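Local coordinates for protein thiamine pyrophosphokinase (Saccharomyces cerevisiae, PDB 1IG0) that transfers the pyrophosphate group of ATP to thiamine, yielding thiamine diphosphate and AMP as the only yeast enzyme able to make this cofactor, at residues Asp63-Tyr76 with Pro91-Val105. Numbering follows the deposited sequence.
Sequences DLKVCADGAANRLY and PNYIIGDLDSLSEKV
Two neighbouring parallel strands of an alpha/beta catalytic domain, one running on through a tight turn and the other through a loop into a helix, meet where C67 N donates to Y93 O (2.9 Å) and I95 N to C67 O. N92 opens the ladder by acting twice: its backbone N gives a hydrogen bond to K65 O, while its side-chain OD1 accepts from K65 N at 2.8 Å, with the donor tilted 20° from the amide carbonyl plane. With CG set beside its own backbone N (chi1 -63°), the N92 amide is brought back to K65, and a water joins ND2 to D63 O. L64 CD1 packs 3.6 Å from CE1 at the edge of the Y93 ring, whose hydroxyl is bonded to H137 of helix 126-139, on the same face of the sheet. Toward the other face, C67 SG rests on the P91 ring and I94 CD1 reaches A72 CB, so that helix 71-78 packs over strand 93-96. This is the beta-alpha-beta arrangement, with helix 83-88 also in the crossover and strand 38-43 bonded along the far side of 64-68. At the C-terminal strand ends D69 N donates to I95 O, and the D69 carboxylate turns into the 97-102 loop, where OD2 takes a weak bond from S100 OG. The same OD2 lies 3.5 Å from D97 OD2, two acceptors with no hydrogen bond between them, the carboxylates nearly perpendicular (82°); the D97 side chain lies about 6 Å from a bound thiamine. N73 pins the loop with both ends of its amide: OD1 receives S102 N on an in-plane lone pair (2.9 Å), while ND2 approaches S100 O from above its carbonyl plane. One turn later, V105 CG2 packs 3.6 Å from Y76 CD2, and the K104 side chain runs at about a right angle to that of Y76, bringing NZ 3.2 Å from CE2.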
loop_
_atom_site.group_PDB
_atom_site.type_symbol
_atom_site.label_atom_id
_atom_site.label_comp_id
_atom_site.label_asym_id
_atom_site.label_seq_id
_atom_site.Cartn_x
_atom_site.Cartn_y
_atom_site.Cartn_z
ATOM N N ASP B 63 11.073 -24.010 5.545
ATOM C CA ASP B 63 12.265 -24.442 6.261
ATOM C C ASP B 63 12.824 -23.392 7.216
ATOM O O ASP B 63 12.763 -23.555 8.436
ATOM C CB ASP B 63 13.339 -24.866 5.254
ATOM C CG ASP B 63 14.653 -25.232 5.916
ATOM O OD1 ASP B 63 14.631 -25.729 7.061
ATOM O OD2 ASP B 63 15.712 -25.039 5.282
ATOM N N LEU B 64 13.370 -22.316 6.660
ATOM C CA LEU B 64 13.951 -21.251 7.468
ATOM C C LEU B 64 12.924 -20.200 7.886
ATOM O O LEU B 64 12.008 -19.877 7.132
ATOM C CB LEU B 64 15.080 -20.565 6.692
ATOM C CG LEU B 64 15.905 -19.514 7.442
ATOM C CD1 LEU B 64 16.792 -20.199 8.469
ATOM C CD2 LEU B 64 16.761 -18.734 6.461
ATOM N N LYS B 65 13.080 -19.682 9.102
ATOM C CA LYS B 65 12.200 -18.637 9.615
ATOM C C LYS B 65 13.071 -17.486 10.089
ATOM O O LYS B 65 13.950 -17.664 10.934
ATOM C CB LYS B 65 11.343 -19.140 10.781
ATOM C CG LYS B 65 10.290 -20.166 10.402
ATOM C CD LYS B 65 10.878 -21.561 10.310
ATOM C CE LYS B 65 9.810 -22.583 9.959
ATOM N NZ LYS B 65 10.353 -23.965 10.015
ATOM N N VAL B 66 12.824 -16.302 9.542
ATOM C CA VAL B 66 13.608 -15.128 9.897
ATOM C C VAL B 66 12.738 -13.989 10.412
ATOM O O VAL B 66 11.675 -13.706 9.859
ATOM C CB VAL B 66 14.420 -14.620 8.679
ATOM C CG1 VAL B 66 15.165 -13.341 9.035
ATOM C CG2 VAL B 66 15.400 -15.694 8.223
ATOM N N CYS B 67 13.201 -13.347 11.479
ATOM C CA CYS B 67 12.500 -12.217 12.072
ATOM C C CYS B 67 13.302 -10.948 11.825
ATOM O O CYS B 67 14.499 -10.896 12.115
ATOM C CB CYS B 67 12.326 -12.414 13.580
ATOM S SG CYS B 67 10.983 -13.517 14.052
ATOM N N ALA B 68 12.644 -9.932 11.278
ATOM C CA ALA B 68 13.304 -8.663 11.010
ATOM C C ALA B 68 13.211 -7.749 12.228
ATOM O O ALA B 68 12.172 -7.136 12.483
ATOM C CB ALA B 68 12.675 -7.987 9.797
ATOM N N ASP B 69 14.304 -7.681 12.981
ATOM C CA ASP B 69 14.398 -6.844 14.173
ATOM C C ASP B 69 13.168 -6.911 15.077
ATOM O O ASP B 69 12.952 -7.906 15.764
ATOM C CB ASP B 69 14.662 -5.391 13.761
ATOM C CG ASP B 69 15.096 -4.523 14.926
ATOM O OD1 ASP B 69 15.310 -5.068 16.030
ATOM O OD2 ASP B 69 15.228 -3.296 14.738
ATOM N N GLY B 70 12.369 -5.848 15.073
ATOM C CA GLY B 70 11.179 -5.796 15.906
ATOM C C GLY B 70 10.196 -6.937 15.709
ATOM O O GLY B 70 9.353 -7.193 16.573
ATOM N N ALA B 71 10.295 -7.622 14.575
ATOM C CA ALA B 71 9.406 -8.740 14.281
ATOM C C ALA B 71 9.478 -9.797 15.379
ATOM O O ALA B 71 8.541 -10.574 15.565
ATOM C CB ALA B 71 9.775 -9.356 12.943
ATOM N N ALA B 72 10.599 -9.826 16.095
ATOM C CA ALA B 72 10.785 -10.784 17.177
ATOM C C ALA B 72 9.774 -10.496 18.278
ATOM O O ALA B 72 9.238 -11.418 18.893
ATOM C CB ALA B 72 12.204 -10.692 17.727
ATOM N N ASN B 73 9.518 -9.214 18.528
ATOM C CA ASN B 73 8.547 -8.823 19.545
ATOM C C ASN B 73 7.170 -9.276 19.079
ATOM O O ASN B 73 6.389 -9.835 19.849
ATOM C CB ASN B 73 8.526 -7.301 19.740
ATOM C CG ASN B 73 9.852 -6.749 20.220
ATOM O OD1 ASN B 73 10.485 -7.312 21.113
ATOM N ND2 ASN B 73 10.272 -5.630 19.640
ATOM N N ARG B 74 6.889 -9.030 17.803
ATOM C CA ARG B 74 5.616 -9.395 17.195
ATOM C C ARG B 74 5.322 -10.883 17.354
ATOM O O ARG B 74 4.219 -11.268 17.738
ATOM C CB ARG B 74 5.631 -9.033 15.707
ATOM C CG ARG B 74 5.968 -7.577 15.419
ATOM C CD ARG B 74 4.936 -6.629 16.013
ATOM N NE ARG B 74 5.220 -5.237 15.675
ATOM C CZ ARG B 74 4.449 -4.212 16.021
ATOM N NH1 ARG B 74 3.340 -4.419 16.720
ATOM N NH2 ARG B 74 4.782 -2.978 15.666
ATOM N N LEU B 75 6.314 -11.715 17.054
ATOM C CA LEU B 75 6.156 -13.162 17.165
ATOM C C LEU B 75 5.980 -13.554 18.626
ATOM O O LEU B 75 5.104 -14.349 18.969
ATOM C CB LEU B 75 7.384 -13.872 16.588
ATOM C CG LEU B 75 7.371 -15.402 16.635
ATOM C CD1 LEU B 75 6.212 -15.933 15.798
ATOM C CD2 LEU B 75 8.699 -15.944 16.122
ATOM N N TYR B 76 6.824 -12.986 19.480
ATOM C CA TYR B 76 6.787 -13.254 20.912
ATOM C C TYR B 76 5.389 -13.013 21.477
ATOM O O TYR B 76 4.838 -13.862 22.181
ATOM C CB TYR B 76 7.792 -12.354 21.634
ATOM C CG TYR B 76 7.909 -12.614 23.119
ATOM C CD1 TYR B 76 8.618 -13.715 23.603
ATOM C CD2 TYR B 76 7.312 -11.757 24.044
ATOM C CE1 TYR B 76 8.731 -13.953 24.971
ATOM C CE2 TYR B 76 7.418 -11.988 25.411
ATOM C CZ TYR B 76 8.128 -13.085 25.867
ATOM O OH TYR B 76 8.234 -13.311 27.220
ATOM N N PRO B 91 12.283 -18.670 15.870
ATOM C CA PRO B 91 12.824 -18.313 14.557
ATOM C C PRO B 91 14.283 -18.756 14.473
ATOM O O PRO B 91 14.944 -18.918 15.502
ATOM C CB PRO B 91 12.680 -16.796 14.533
ATOM C CG PRO B 91 12.929 -16.435 15.961
ATOM C CD PRO B 91 12.125 -17.475 16.718
ATOM N N ASN B 92 14.787 -18.959 13.260
ATOM C CA ASN B 92 16.174 -19.371 13.099
ATOM C C ASN B 92 17.097 -18.174 13.285
ATOM O O ASN B 92 18.156 -18.291 13.899
ATOM C CB ASN B 92 16.408 -19.997 11.721
ATOM C CG ASN B 92 15.614 -21.271 11.515
ATOM O OD1 ASN B 92 14.497 -21.244 11.002
ATOM N ND2 ASN B 92 16.186 -22.398 11.928
ATOM N N TYR B 93 16.689 -17.024 12.755
ATOM C CA TYR B 93 17.481 -15.803 12.875
ATOM C C TYR B 93 16.642 -14.585 13.246
ATOM O O TYR B 93 15.438 -14.531 12.993
ATOM C CB TYR B 93 18.178 -15.446 11.557
ATOM C CG TYR B 93 19.145 -16.454 10.991
ATOM C CD1 TYR B 93 18.732 -17.392 10.046
ATOM C CD2 TYR B 93 20.494 -16.425 11.346
ATOM C CE1 TYR B 93 19.638 -18.270 9.459
ATOM C CE2 TYR B 93 21.409 -17.300 10.768
ATOM C CZ TYR B 93 20.976 -18.217 9.822
ATOM O OH TYR B 93 21.879 -19.065 9.226
ATOM N N ILE B 94 17.315 -13.607 13.841
ATOM C CA ILE B 94 16.733 -12.320 14.197
ATOM C C ILE B 94 17.843 -11.370 13.765
ATOM O O ILE B 94 18.977 -11.483 14.237
ATOM C CB ILE B 94 16.501 -12.156 15.710
ATOM C CG1 ILE B 94 15.398 -13.102 16.182
ATOM C CG2 ILE B 94 16.114 -10.714 16.011
ATOM C CD1 ILE B 94 15.075 -12.965 17.668
ATOM N N ILE B 95 17.535 -10.456 12.853
ATOM C CA ILE B 95 18.551 -9.532 12.372
ATOM C C ILE B 95 18.030 -8.104 12.235
ATOM O O ILE B 95 16.872 -7.882 11.881
ATOM C CB ILE B 95 19.118 -10.024 11.018
ATOM C CG1 ILE B 95 20.320 -9.174 10.608
ATOM C CG2 ILE B 95 18.029 -9.990 9.956
ATOM C CD1 ILE B 95 21.085 -9.737 9.424
ATOM N N GLY B 96 18.903 -7.146 12.530
ATOM C CA GLY B 96 18.550 -5.738 12.458
ATOM C C GLY B 96 19.419 -4.970 13.438
ATOM O O GLY B 96 20.349 -5.545 14.004
ATOM N N ASP B 97 19.138 -3.685 13.650
ATOM C CA ASP B 97 19.943 -2.904 14.587
ATOM C C ASP B 97 19.618 -3.308 16.024
ATOM O O ASP B 97 20.388 -3.042 16.946
ATOM C CB ASP B 97 19.733 -1.396 14.370
ATOM C CG ASP B 97 18.339 -0.932 14.728
ATOM O OD1 ASP B 97 17.742 -0.192 13.919
ATOM O OD2 ASP B 97 17.847 -1.287 15.819
ATOM N N LEU B 98 18.464 -3.950 16.198
ATOM C CA LEU B 98 18.017 -4.463 17.492
ATOM C C LEU B 98 17.604 -3.476 18.584
ATOM O O LEU B 98 17.343 -3.891 19.713
ATOM C CB LEU B 98 19.085 -5.400 18.065
ATOM C CG LEU B 98 19.687 -6.427 17.103
ATOM C CD1 LEU B 98 20.643 -7.330 17.867
ATOM C CD2 LEU B 98 18.584 -7.245 16.448
ATOM N N ASP B 99 17.537 -2.186 18.276
ATOM C CA ASP B 99 17.147 -1.218 19.298
ATOM C C ASP B 99 15.681 -1.347 19.710
ATOM O O ASP B 99 15.343 -1.169 20.880
ATOM C CB ASP B 99 17.425 0.214 18.829
ATOM C CG ASP B 99 18.906 0.538 18.794
ATOM O OD1 ASP B 99 19.619 0.168 19.752
ATOM O OD2 ASP B 99 19.357 1.173 17.817
ATOM N N SER B 100 14.818 -1.662 18.750
ATOM C CA SER B 100 13.390 -1.808 19.023
ATOM C C SER B 100 13.089 -3.133 19.714
ATOM O O SER B 100 11.971 -3.364 20.174
ATOM C CB SER B 100 12.590 -1.730 17.721
ATOM O OG SER B 100 12.841 -2.860 16.907
ATOM N N LEU B 101 14.093 -3.999 19.784
ATOM C CA LEU B 101 13.935 -5.305 20.408
ATOM C C LEU B 101 13.728 -5.198 21.918
ATOM O O LEU B 101 14.549 -4.621 22.632
ATOM C CB LEU B 101 15.163 -6.171 20.113
ATOM C CG LEU B 101 15.096 -7.653 20.490
ATOM C CD1 LEU B 101 13.938 -8.315 19.763
ATOM C CD2 LEU B 101 16.406 -8.329 20.122
ATOM N N SER B 102 12.618 -5.752 22.393
ATOM C CA SER B 102 12.299 -5.742 23.816
ATOM C C SER B 102 13.398 -6.456 24.593
ATOM O O SER B 102 13.856 -7.525 24.186
ATOM C CB SER B 102 10.961 -6.446 24.056
ATOM O OG SER B 102 10.776 -6.747 25.428
ATOM N N GLU B 103 13.823 -5.870 25.708
ATOM C CA GLU B 103 14.864 -6.485 26.520
ATOM C C GLU B 103 14.409 -7.882 26.924
ATOM O O GLU B 103 15.193 -8.830 26.926
ATOM C CB GLU B 103 15.143 -5.639 27.766
ATOM C CG GLU B 103 16.277 -6.174 28.632
ATOM C CD GLU B 103 16.627 -5.250 29.785
ATOM O OE1 GLU B 103 15.848 -4.312 30.059
ATOM O OE2 GLU B 103 17.676 -5.468 30.427
ATOM N N LYS B 104 13.128 -8.000 27.256
ATOM C CA LYS B 104 12.541 -9.275 27.649
ATOM C C LYS B 104 12.548 -10.253 26.474
ATOM O O LYS B 104 12.886 -11.429 26.630
ATOM C CB LYS B 104 11.108 -9.048 28.137
ATOM C CG LYS B 104 10.281 -10.312 28.318
ATOM C CD LYS B 104 8.952 -10.015 29.012
ATOM C CE LYS B 104 8.175 -8.902 28.313
ATOM N NZ LYS B 104 7.835 -9.241 26.902
ATOM N N VAL B 105 12.176 -9.761 25.297
ATOM C CA VAL B 105 12.144 -10.591 24.099
ATOM C C VAL B 105 13.551 -11.030 23.691
ATOM O O VAL B 105 13.762 -12.181 23.313
ATOM C CB VAL B 105 11.485 -9.841 22.919
ATOM C CG1 VAL B 105 11.568 -10.679 21.648
ATOM C CG2 VAL B 105 10.032 -9.537 23.254
HETATM O O HOH W 1 15.205 -24.455 10.030
#